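Local coordinates for protein major extracellular endoglucanase (Xanthomonas campestris pv. campestris, PDB 4TUF) that hydrolyses internal beta-1,4-glucosidic linkages of cellulose, lichenin and cereal beta-glucans through this TIM-barrel catalytic domain of glycosyl hydrolase family 5, at residues N156-G160 with E196-D200; G214-A220 with R263-F268; L232-Y238 with H272-E278; V298-R302 with L339-G345. All blocks are in the same frame, centred on the assembly; numbering follows the deposited sequence.

Contact 1 (N156-G160 with E196-D200)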
# COMPACT_ATOMS: atom_id res chain seq x y z
N ASN A 156 5.52 -4.14 -4.23
CA ASN A 156 4.15 -4.56 -4.02
C ASN A 156 3.90 -6.04 -4.20
O ASN A 156 4.25 -6.61 -5.21
CB ASN A 156 3.22 -3.78 -4.96
CG ASN A 156 1.76 -3.97 -4.63
OD1 ASN A 156 1.28 -3.51 -3.61
ND2 ASN A 156 1.04 -4.63 -5.51
N GLU A 157 3.25 -6.65 -3.21
CA GLU A 157 2.69 -7.99 -3.33
C GLU A 157 3.58 -9.14 -3.78
O GLU A 157 3.27 -9.82 -4.75
CB GLU A 157 1.39 -7.95 -4.10
CG GLU A 157 0.35 -7.09 -3.41
CD GLU A 157 -1.03 -7.27 -3.98
OE1 GLU A 157 -1.14 -7.67 -5.14
OE2 GLU A 157 -1.99 -7.00 -3.25
N PRO A 158 4.65 -9.40 -3.05
CA PRO A 158 5.49 -10.54 -3.39
C PRO A 158 4.68 -11.82 -3.28
O PRO A 158 3.86 -11.95 -2.39
CB PRO A 158 6.56 -10.51 -2.30
CG PRO A 158 6.65 -9.09 -1.92
CD PRO A 158 5.26 -8.55 -2.03
N HIS A 159 4.87 -12.74 -4.21
CA HIS A 159 4.09 -13.97 -4.19
C HIS A 159 4.75 -15.02 -5.07
O HIS A 159 5.86 -14.82 -5.55
CB HIS A 159 2.66 -13.72 -4.66
CG HIS A 159 2.57 -13.13 -6.04
ND1 HIS A 159 2.86 -11.81 -6.31
CD2 HIS A 159 2.21 -13.69 -7.22
CE1 HIS A 159 2.70 -11.58 -7.60
NE2 HIS A 159 2.30 -12.70 -8.17
N GLY A 160 4.07 -16.15 -5.27
CA GLY A 160 4.58 -17.19 -6.15
C GLY A 160 5.90 -17.78 -5.71
O GLY A 160 5.97 -18.51 -4.72
N GLU A 196 6.29 -5.83 2.87
CA GLU A 196 5.12 -6.69 2.79
C GLU A 196 5.51 -8.14 2.95
O GLU A 196 6.69 -8.50 2.88
CB GLU A 196 4.39 -6.48 1.46
CG GLU A 196 4.00 -5.04 1.18
CD GLU A 196 3.34 -4.87 -0.18
OE1 GLU A 196 2.61 -5.81 -0.58
OE2 GLU A 196 3.57 -3.83 -0.84
N GLY A 197 4.51 -8.98 3.17
CA GLY A 197 4.74 -10.39 3.30
C GLY A 197 4.87 -11.07 1.95
O GLY A 197 4.97 -10.41 0.91
N ILE A 198 4.88 -12.39 1.98
CA ILE A 198 4.91 -13.19 0.77
C ILE A 198 3.67 -14.07 0.78
O ILE A 198 2.70 -13.74 1.48
CB ILE A 198 6.19 -14.04 0.70
CG1 ILE A 198 6.26 -14.97 1.92
CG2 ILE A 198 7.41 -13.13 0.67
CD1 ILE A 198 7.27 -16.09 1.77
N THR A 199 3.67 -15.16 0.03
CA THR A 199 2.58 -16.11 0.14
C THR A 199 3.06 -17.39 0.83
O THR A 199 3.50 -17.33 1.98
CB THR A 199 1.94 -16.43 -1.24
OG1 THR A 199 2.97 -16.69 -2.20
CG2 THR A 199 1.12 -15.25 -1.70
N ASP A 200 2.96 -18.53 0.15
CA ASP A 200 3.43 -19.80 0.72
C ASP A 200 4.95 -19.83 0.85
O ASP A 200 5.66 -19.32 -0.02
CB ASP A 200 2.97 -20.99 -0.13
CG ASP A 200 1.52 -21.38 0.12
OD1 ASP A 200 0.82 -20.67 0.88
OD2 ASP A 200 1.08 -22.39 -0.46
O HOH W 1 4.63 -19.12 -2.50
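The carboxylate of Glu196 meets the backbone of Asn156 and Glu157. Its OE1 accepts a hydrogen bond from the amide N of Glu157 over 2.8 Å, fairly straight (159° at the hydrogen) and coming from above the carboxylate plane. The other oxygen, OE2, lies 3.3 Å from CA of Asn156. The side chain of Glu196 reaches the neighbouring loop because CG stands anti to its own carbonyl carbon (chi1 -55°) and the chain beyond is extended. Next along, the ring of Pro158 rests on the backbone of Gly197, with CD 3.5 Å from Gly197 O, and its CB touches CG2 of Ile198. Further out, CG2 of Thr199 packs against CB of His159 at 3.7 Å, while the Thr199 hydroxyl takes a weak bond from the amide of Gly160. A water lies 2.7 Å from Gly160 O and from Asp200 O and links the two ends.

A second shell fixes these groups. ND1 of His159 lies 2.6 Å from Glu157 O and gives it a bond close to the imidazole plane, which sets the rotation of the ring; Trp212 stacks on that ring. Arg58 forms a salt bridge with Glu196 OE2 and also bonds Asn156 OD1. Glu157 sets off away from the 196-200 loop, and its OE2 is bonded by Tyr238 and His236.

Asn156-Glu157 is the Asn-Glu pair characteristic of family 5, and Glu157 is the probable proton donor. Glu196, itself paired with Arg58, thus probably steadies the backbone of the residue whose carboxylate serves the cleft.

Contact 2 (G214-A220 with R263-F268). With 2HP (dihydrogenphosphate ion), chain I.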
# COMPACT_ATOMS: atom_id res chain seq x y z
N GLY A 214 0.66 -11.19 1.75
CA GLY A 214 -0.16 -11.32 2.95
C GLY A 214 0.40 -12.17 4.08
O GLY A 214 -0.17 -12.18 5.17
N ASN A 215 1.50 -12.88 3.83
CA ASN A 215 2.06 -13.79 4.83
C ASN A 215 3.34 -13.25 5.46
O ASN A 215 4.33 -13.02 4.77
CB ASN A 215 2.35 -15.16 4.21
CG ASN A 215 2.72 -16.21 5.25
OD1 ASN A 215 2.49 -16.03 6.45
ND2 ASN A 215 3.29 -17.31 4.79
N LEU A 216 3.32 -13.08 6.78
CA LEU A 216 4.48 -12.60 7.50
C LEU A 216 5.09 -13.65 8.42
O LEU A 216 6.06 -13.37 9.14
CB LEU A 216 4.12 -11.36 8.31
CG LEU A 216 4.03 -10.05 7.53
CD1 LEU A 216 3.52 -8.96 8.44
CD2 LEU A 216 5.39 -9.69 6.96
N GLN A 217 4.53 -14.86 8.40
CA GLN A 217 4.96 -15.94 9.29
C GLN A 217 6.48 -16.19 9.35
O GLN A 217 7.02 -16.36 10.44
CB GLN A 217 4.26 -17.25 8.92
CG GLN A 217 2.82 -17.36 9.38
CD GLN A 217 2.10 -18.52 8.72
OE1 GLN A 217 1.94 -19.59 9.32
NE2 GLN A 217 1.69 -18.33 7.48
N PRO A 218 7.18 -16.21 8.19
CA PRO A 218 8.61 -16.53 8.27
C PRO A 218 9.47 -15.49 9.01
O PRO A 218 10.63 -15.76 9.30
CB PRO A 218 9.03 -16.60 6.79
CG PRO A 218 7.78 -16.93 6.06
CD PRO A 218 6.71 -16.17 6.79
N LEU A 219 8.90 -14.33 9.32
CA LEU A 219 9.60 -13.31 10.10
C LEU A 219 9.93 -13.80 11.51
O LEU A 219 10.83 -13.29 12.18
CB LEU A 219 8.77 -12.03 10.16
CG LEU A 219 9.30 -10.84 10.96
CD1 LEU A 219 10.67 -10.42 10.43
CD2 LEU A 219 8.32 -9.68 10.90
N ALA A 220 9.20 -14.80 11.97
CA ALA A 220 9.43 -15.35 13.30
C ALA A 220 10.73 -16.16 13.35
O ALA A 220 11.36 -16.28 14.40
CB ALA A 220 8.25 -16.22 13.73
N ARG A 263 -2.51 -15.50 12.50
CA ARG A 263 -1.45 -16.32 11.92
C ARG A 263 -0.64 -15.60 10.84
O ARG A 263 0.59 -15.62 10.87
CB ARG A 263 -2.03 -17.60 11.33
CG ARG A 263 -0.98 -18.48 10.68
CD ARG A 263 -1.39 -19.93 10.70
NE ARG A 263 -2.48 -20.22 9.78
CZ ARG A 263 -3.52 -21.00 10.07
NH1 ARG A 263 -3.60 -21.56 11.27
NH2 ARG A 263 -4.47 -21.21 9.17
N HIS A 264 -1.33 -15.07 9.84
CA HIS A 264 -0.70 -14.38 8.71
C HIS A 264 0.01 -13.06 9.01
O HIS A 264 1.11 -12.84 8.52
CB HIS A 264 -1.72 -14.18 7.59
CG HIS A 264 -2.17 -15.45 6.95
ND1 HIS A 264 -3.31 -15.53 6.18
CD2 HIS A 264 -1.64 -16.69 6.97
CE1 HIS A 264 -3.46 -16.76 5.75
NE2 HIS A 264 -2.46 -17.49 6.21
N PHE A 265 -0.59 -12.19 9.80
CA PHE A 265 0.09 -10.95 10.17
C PHE A 265 -0.04 -10.50 11.61
O PHE A 265 0.80 -9.82 12.11
CB PHE A 265 -0.31 -9.81 9.24
CG PHE A 265 -1.77 -9.53 9.20
CD1 PHE A 265 -2.56 -10.20 8.34
CD2 PHE A 265 -2.33 -8.62 10.03
CE1 PHE A 265 -3.89 -9.96 8.30
CE2 PHE A 265 -3.66 -8.38 10.01
CZ PHE A 265 -4.44 -9.05 9.14
N GLY A 266 -1.14 -10.84 12.23
CA GLY A 266 -1.58 -10.25 13.47
C GLY A 266 -0.69 -10.48 14.64
O GLY A 266 -0.50 -9.66 15.48
N GLN A 267 -0.16 -11.67 14.69
CA GLN A 267 0.72 -12.08 15.78
C GLN A 267 1.97 -11.21 15.91
O GLN A 267 2.66 -11.26 16.93
CB GLN A 267 1.13 -13.54 15.60
CG GLN A 267 1.79 -13.81 14.26
CD GLN A 267 2.45 -15.17 14.19
OE1 GLN A 267 3.21 -15.54 15.08
NE2 GLN A 267 2.17 -15.92 13.14
N PHE A 268 2.26 -10.42 14.88
CA PHE A 268 3.44 -9.57 14.89
C PHE A 268 3.14 -8.16 15.37
O PHE A 268 4.05 -7.36 15.56
CB PHE A 268 4.07 -9.52 13.50
CG PHE A 268 4.60 -10.85 13.04
CD1 PHE A 268 5.83 -11.30 13.46
CD2 PHE A 268 3.84 -11.65 12.21
CE1 PHE A 268 6.31 -12.52 13.04
CE2 PHE A 268 4.32 -12.88 11.79
CZ PHE A 268 5.56 -13.31 12.21
P 2HP I . 8.86 -11.64 16.65
O1 2HP I . 9.54 -11.09 17.89
O2 2HP I . 7.72 -10.73 16.28
O3 2HP I . 9.85 -11.71 15.52
O4 2HP I . 8.33 -13.03 16.93
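The ring of Phe268 sits under the turn 216-220 and is its apolar centre. Its CE2 lies 3.8 Å from CB of Leu216, and its CE1 is equally close to CB of Leu219. A chi1 of -64°, which swings CG to the backbone N side of Phe268, raises the ring into this turn. Gln217 O lies at the ring's edge, near its plane. Beside it, CD1 of Leu216 touches CB of Phe265.

Outward from the ring, the amide N of Leu216 donates to His264 O at 2.8 Å. Gln217 lays its CG 3.2 Å from Arg263 O, and its OE1, bonded to Thr206 N, passes 3.4 Å from CG of Arg263. Its NE2 donates to Asn215 OD1 at 2.6 Å, from one face of the Asn215 amide, while Gln217 N reaches the same oxygen from the other face and completes an Asx turn. At the outer side a dihydrogenphosphate ion, hydrogen-bonded to Thr271, places O2 3.4 Å from CD1 of Phe268.

Gly214 and Asn215 form a classic beta bulge facing Ile198. The whole joins the loop before strand 231-238 to the last turn or so of helix 257-266 and the residues after it, on the outer layer of a TIM barrel.

Contact 3 (L232-Y238 with H272-E278). With 2HP (dihydrogenphosphate ion), chain I.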
# COMPACT_ATOMS: atom_id res chain seq x y z
N LEU A 232 8.47 -0.69 8.98
CA LEU A 232 7.02 -0.68 9.05
C LEU A 232 6.50 -1.88 8.28
O LEU A 232 6.76 -2.01 7.08
CB LEU A 232 6.47 0.64 8.49
CG LEU A 232 4.96 0.87 8.37
CD1 LEU A 232 4.28 0.94 9.74
CD2 LEU A 232 4.71 2.15 7.58
N LEU A 233 5.80 -2.79 8.95
CA LEU A 233 5.27 -3.97 8.28
C LEU A 233 3.90 -3.65 7.69
O LEU A 233 3.04 -3.07 8.36
CB LEU A 233 5.17 -5.15 9.25
CG LEU A 233 6.45 -5.70 9.89
CD1 LEU A 233 6.07 -6.78 10.88
CD2 LEU A 233 7.41 -6.25 8.85
N ALA A 234 3.70 -4.02 6.43
CA ALA A 234 2.51 -3.59 5.71
C ALA A 234 1.91 -4.68 4.82
O ALA A 234 1.86 -4.53 3.60
CB ALA A 234 2.82 -2.35 4.88
N PRO A 235 1.43 -5.78 5.42
CA PRO A 235 0.87 -6.84 4.58
C PRO A 235 -0.46 -6.42 3.96
O PRO A 235 -1.02 -5.39 4.32
CB PRO A 235 0.67 -7.99 5.57
CG PRO A 235 0.42 -7.30 6.87
CD PRO A 235 1.29 -6.08 6.86
N HIS A 236 -0.93 -7.23 3.02
CA HIS A 236 -2.23 -7.01 2.42
C HIS A 236 -3.18 -8.12 2.84
O HIS A 236 -2.76 -9.23 3.16
CB HIS A 236 -2.13 -6.97 0.89
CG HIS A 236 -1.27 -5.86 0.37
ND1 HIS A 236 -1.19 -5.55 -0.97
CD2 HIS A 236 -0.45 -4.99 1.00
CE1 HIS A 236 -0.36 -4.53 -1.14
NE2 HIS A 236 0.11 -4.17 0.04
N VAL A 237 -4.48 -7.82 2.84
CA VAL A 237 -5.48 -8.84 3.06
C VAL A 237 -6.77 -8.44 2.33
O VAL A 237 -7.13 -7.27 2.32
CB VAL A 237 -5.75 -9.07 4.56
CG1 VAL A 237 -6.00 -7.75 5.26
CG2 VAL A 237 -6.90 -10.03 4.78
N TYR A 238 -7.44 -9.41 1.72
CA TYR A 238 -8.69 -9.15 1.02
C TYR A 238 -9.76 -10.16 1.41
O TYR A 238 -9.50 -11.11 2.16
CB TYR A 238 -8.48 -9.18 -0.49
CG TYR A 238 -7.32 -8.34 -0.95
CD1 TYR A 238 -7.48 -7.00 -1.26
CD2 TYR A 238 -6.05 -8.90 -1.08
CE1 TYR A 238 -6.41 -6.23 -1.68
CE2 TYR A 238 -4.98 -8.14 -1.51
CZ TYR A 238 -5.17 -6.81 -1.81
OH TYR A 238 -4.11 -6.05 -2.23
N HIS A 272 6.02 -5.41 16.47
CA HIS A 272 6.40 -4.60 15.32
C HIS A 272 5.33 -3.56 14.99
O HIS A 272 4.14 -3.82 15.17
CB HIS A 272 6.62 -5.47 14.09
CG HIS A 272 7.81 -6.38 14.18
ND1 HIS A 272 7.76 -7.61 14.80
CD2 HIS A 272 9.08 -6.24 13.73
CE1 HIS A 272 8.94 -8.18 14.73
NE2 HIS A 272 9.76 -7.37 14.09
N ALA A 273 5.76 -2.40 14.52
CA ALA A 273 4.82 -1.44 13.95
C ALA A 273 4.17 -2.10 12.75
O ALA A 273 4.87 -2.60 11.86
CB ALA A 273 5.53 -0.15 13.54
N LEU A 274 2.84 -2.13 12.73
CA LEU A 274 2.12 -2.84 11.68
C LEU A 274 0.83 -2.14 11.29
O LEU A 274 0.11 -1.59 12.12
CB LEU A 274 1.83 -4.27 12.13
CG LEU A 274 1.30 -5.28 11.10
CD1 LEU A 274 1.76 -6.68 11.47
CD2 LEU A 274 -0.23 -5.25 11.01
N LEU A 275 0.56 -2.16 9.99
CA LEU A 275 -0.71 -1.69 9.44
C LEU A 275 -0.95 -2.45 8.13
O LEU A 275 -0.06 -3.12 7.63
CB LEU A 275 -0.69 -0.18 9.22
CG LEU A 275 0.49 0.49 8.48
CD1 LEU A 275 0.54 0.15 7.00
CD2 LEU A 275 0.43 2.00 8.67
N LEU A 276 -2.15 -2.33 7.58
CA LEU A 276 -2.42 -2.93 6.28
C LEU A 276 -2.15 -1.96 5.12
O LEU A 276 -2.71 -0.87 5.07
CB LEU A 276 -3.86 -3.43 6.23
CG LEU A 276 -4.19 -4.49 7.26
CD1 LEU A 276 -5.68 -4.82 7.23
CD2 LEU A 276 -3.35 -5.73 7.01
N GLY A 277 -1.30 -2.37 4.19
CA GLY A 277 -1.03 -1.57 3.01
C GLY A 277 -2.21 -1.54 2.06
O GLY A 277 -2.48 -0.53 1.42
N GLU A 278 -2.92 -2.66 1.97
CA GLU A 278 -4.15 -2.75 1.18
C GLU A 278 -5.16 -3.66 1.86
O GLU A 278 -4.83 -4.79 2.23
CB GLU A 278 -3.86 -3.27 -0.23
CG GLU A 278 -3.08 -2.33 -1.13
CD GLU A 278 -2.84 -2.92 -2.50
OE1 GLU A 278 -3.55 -3.89 -2.85
OE2 GLU A 278 -1.95 -2.43 -3.24
P 2HP I . 8.86 -11.64 16.65
O1 2HP I . 9.54 -11.09 17.89
O2 2HP I . 7.72 -10.73 16.28
O3 2HP I . 9.85 -11.71 15.52
O4 2HP I . 8.33 -13.03 16.93
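Glu278 lies over a face of the His236 imidazole: its CB is 3.7 Å from the ring centroid and 14° off the normal, a CH-pi contact. From there the extended side chain continues across the ring, bringing CD 3.3 Å from His236 CE1 and leaving carboxylate and imidazole planes 29° apart. The Tyr238 ring is turned more steeply, 69° from the carboxylate, and receives Glu278 OE1 at its edge near the hydroxyl. The other oxygen, OE2, forms a salt bridge with Arg58, while ND1 of His236 and the Tyr238 hydroxyl are both bonded to OE2 of Glu157.

On the side of the sheet toward the helices, CD1 of Leu276 meets CG1 of Val237 at 3.5 Å, and its CD2 touches CG of Pro235, which crosses Leu276 at about a right angle. Phe265 and Leu301 cover Leu276 from the flanking helices. Leu275 turns to the barrel interior, where its CG lies 4.0 Å from CD1 of Leu232 and its CD1 meets CB of Ala234. At the far end CD1 of Leu233 packs on CB of His272, whose ring edge faces a dihydrogenphosphate ion.

Backbone bonds of 3.0 to 3.1 Å hold these groups in step: Leu233 N to Ala273 O, Leu275 N to Leu233 O, Gly277 N to Pro235 O and Val237 N to Glu278 O. The segments belong to strands 231-238 and 276-280, parallel neighbours in a beta-alpha-beta unit; 272-275 leads into the second. Glu278, the probable nucleophile, sits toward the C-terminal end of its strand, the usual place for the active site in a TIM barrel.

Contact 4 (V298-R302 with L339-G345)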
# COMPACT_ATOMS: atom_id res chain seq x y z
N VAL A 298 -12.20 -5.00 10.72
CA VAL A 298 -12.09 -3.77 11.49
C VAL A 298 -12.17 -4.06 12.98
O VAL A 298 -11.36 -3.56 13.77
CB VAL A 298 -13.19 -2.76 11.08
CG1 VAL A 298 -13.25 -1.61 12.07
CG2 VAL A 298 -12.93 -2.25 9.67
N LYS A 299 -13.14 -4.89 13.37
CA LYS A 299 -13.28 -5.31 14.76
C LYS A 299 -11.99 -5.96 15.28
O LYS A 299 -11.55 -5.70 16.40
CB LYS A 299 -14.46 -6.28 14.91
CG LYS A 299 -14.76 -6.71 16.34
CD LYS A 299 -15.73 -7.90 16.35
CE LYS A 299 -16.01 -8.38 17.76
NZ LYS A 299 -16.83 -7.41 18.54
N TYR A 300 -11.37 -6.79 14.45
CA TYR A 300 -10.13 -7.47 14.82
C TYR A 300 -8.94 -6.51 14.88
O TYR A 300 -8.12 -6.58 15.79
CB TYR A 300 -9.82 -8.61 13.85
CG TYR A 300 -8.45 -9.21 14.02
CD1 TYR A 300 -8.19 -10.12 15.04
CD2 TYR A 300 -7.41 -8.85 13.17
CE1 TYR A 300 -6.93 -10.66 15.20
CE2 TYR A 300 -6.14 -9.39 13.33
CZ TYR A 300 -5.91 -10.30 14.35
OH TYR A 300 -4.66 -10.83 14.51
N LEU A 301 -8.86 -5.61 13.91
CA LEU A 301 -7.81 -4.60 13.88
C LEU A 301 -7.85 -3.73 15.14
O LEU A 301 -6.82 -3.51 15.78
CB LEU A 301 -7.92 -3.73 12.63
CG LEU A 301 -7.52 -4.36 11.30
CD1 LEU A 301 -7.80 -3.41 10.14
CD2 LEU A 301 -6.06 -4.76 11.32
N ARG A 302 -9.04 -3.24 15.48
CA ARG A 302 -9.22 -2.42 16.69
C ARG A 302 -8.72 -3.16 17.93
O ARG A 302 -8.12 -2.55 18.82
CB ARG A 302 -10.69 -2.05 16.87
CG ARG A 302 -11.28 -1.16 15.77
CD ARG A 302 -11.02 0.31 16.02
NE ARG A 302 -11.55 0.75 17.31
CZ ARG A 302 -11.32 1.94 17.86
NH1 ARG A 302 -10.55 2.82 17.22
NH2 ARG A 302 -11.84 2.24 19.04
N LEU A 339 -17.39 2.76 7.91
CA LEU A 339 -16.55 1.64 8.34
C LEU A 339 -15.13 2.10 8.68
O LEU A 339 -14.55 1.68 9.69
CB LEU A 339 -16.50 0.56 7.26
CG LEU A 339 -15.63 -0.66 7.56
CD1 LEU A 339 -16.33 -1.59 8.54
CD2 LEU A 339 -15.27 -1.38 6.28
N LEU A 340 -14.57 2.95 7.83
CA LEU A 340 -13.22 3.44 8.03
C LEU A 340 -13.12 4.34 9.26
O LEU A 340 -12.16 4.26 10.02
CB LEU A 340 -12.73 4.19 6.79
CG LEU A 340 -12.41 3.30 5.58
CD1 LEU A 340 -12.22 4.15 4.34
CD2 LEU A 340 -11.17 2.47 5.84
N ARG A 341 -14.12 5.20 9.47
CA ARG A 341 -14.10 6.09 10.62
C ARG A 341 -14.20 5.28 11.91
O ARG A 341 -13.65 5.66 12.94
CB ARG A 341 -15.21 7.13 10.54
CG ARG A 341 -15.04 8.07 9.36
CD ARG A 341 -15.99 9.25 9.40
NE ARG A 341 -15.86 10.08 8.20
CZ ARG A 341 -16.74 10.10 7.21
NH1 ARG A 341 -17.84 9.35 7.26
NH2 ARG A 341 -16.53 10.88 6.16
N THR A 342 -14.91 4.16 11.84
CA THR A 342 -14.98 3.23 12.95
C THR A 342 -13.59 2.70 13.28
O THR A 342 -13.17 2.70 14.43
CB THR A 342 -15.93 2.06 12.65
OG1 THR A 342 -17.28 2.54 12.67
CG2 THR A 342 -15.77 0.95 13.68
N LEU A 343 -12.88 2.26 12.25
CA LEU A 343 -11.50 1.79 12.39
C LEU A 343 -10.59 2.88 12.95
O LEU A 343 -9.80 2.63 13.85
CB LEU A 343 -10.96 1.30 11.04
CG LEU A 343 -9.48 0.91 11.02
CD1 LEU A 343 -9.24 -0.33 11.86
CD2 LEU A 343 -8.98 0.71 9.60
N TRP A 344 -10.73 4.09 12.42
CA TRP A 344 -9.88 5.21 12.82
C TRP A 344 -10.14 5.70 14.24
O TRP A 344 -9.28 6.34 14.85
CB TRP A 344 -10.05 6.38 11.85
CG TRP A 344 -9.69 6.08 10.43
CD1 TRP A 344 -8.91 5.06 9.98
CD2 TRP A 344 -10.10 6.82 9.27
NE1 TRP A 344 -8.80 5.11 8.61
CE2 TRP A 344 -9.53 6.18 8.15
CE3 TRP A 344 -10.91 7.95 9.08
CZ2 TRP A 344 -9.74 6.65 6.85
CZ3 TRP A 344 -11.10 8.41 7.78
CH2 TRP A 344 -10.52 7.76 6.69
N GLY A 345 -11.33 5.42 14.76
CA GLY A 345 -11.71 5.89 16.09
C GLY A 345 -12.21 7.33 16.05
O GLY A 345 -11.97 8.11 16.96
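Val298 and Leu343 join two helical segments that run nearly parallel, on the outer layer of the TIM barrel. The axes of segments 298-302 and 339-344 approach to 9.6 Å and are inclined by 13°.

Among the apolar interactions, both branches of Val298 are used: CG1 lies 3.8 Å from CB of Leu343 and also meets CG2 of Thr342, while CG2 rests 3.6 Å from CD1 of Leu339. Because Val298 CG1 is anti to its backbone N (chi1 168°), the two methyls straddle successive turns of the opposite helix. Leu343 sends CD1 to CB of Leu301, 3.7 Å away. Beneath them lies strand 276-280, whose Phe279 touches Leu343.

Polar interactions gather at the C-terminal end of helix 334-344. It closes in a Schellman motif, with Gly345 at positive phi as the C-prime residue, Thr346 N bonded to Arg341 O and Thr342 O accepting weakly from Gly345 N. Arg302, bent at chi2 and chi3, folds over this end, whose carbonyl groups could favour its positive charge. Thr342 O lies over a face of the guanidinium, and Leu343 O comes to its edge, taking a weak hydrogen bond from Arg302 NH1 at 3.5 Å.

Overall arrangement
From the N terminus, contact 1 comes first: it brings together the loops that follow strands 149-153 and 192-195, closing a loop that holds helix 173-187. Contact 2 opens after it, and contact 3 opens before contact 2 has closed, so these two cross; they share the unit of strand 231-238, helix 257-266 and strand 276-280, and both touch the same dihydrogenphosphate ion. Contact 4 follows in series, bringing helix 334-344 beside helix 288-303. Contacts 1 and 3 meet at the probable catalytic centre, contact 2 touches both from the outer side, and contact 4 touches contact 3, about 14 Å from centre to centre.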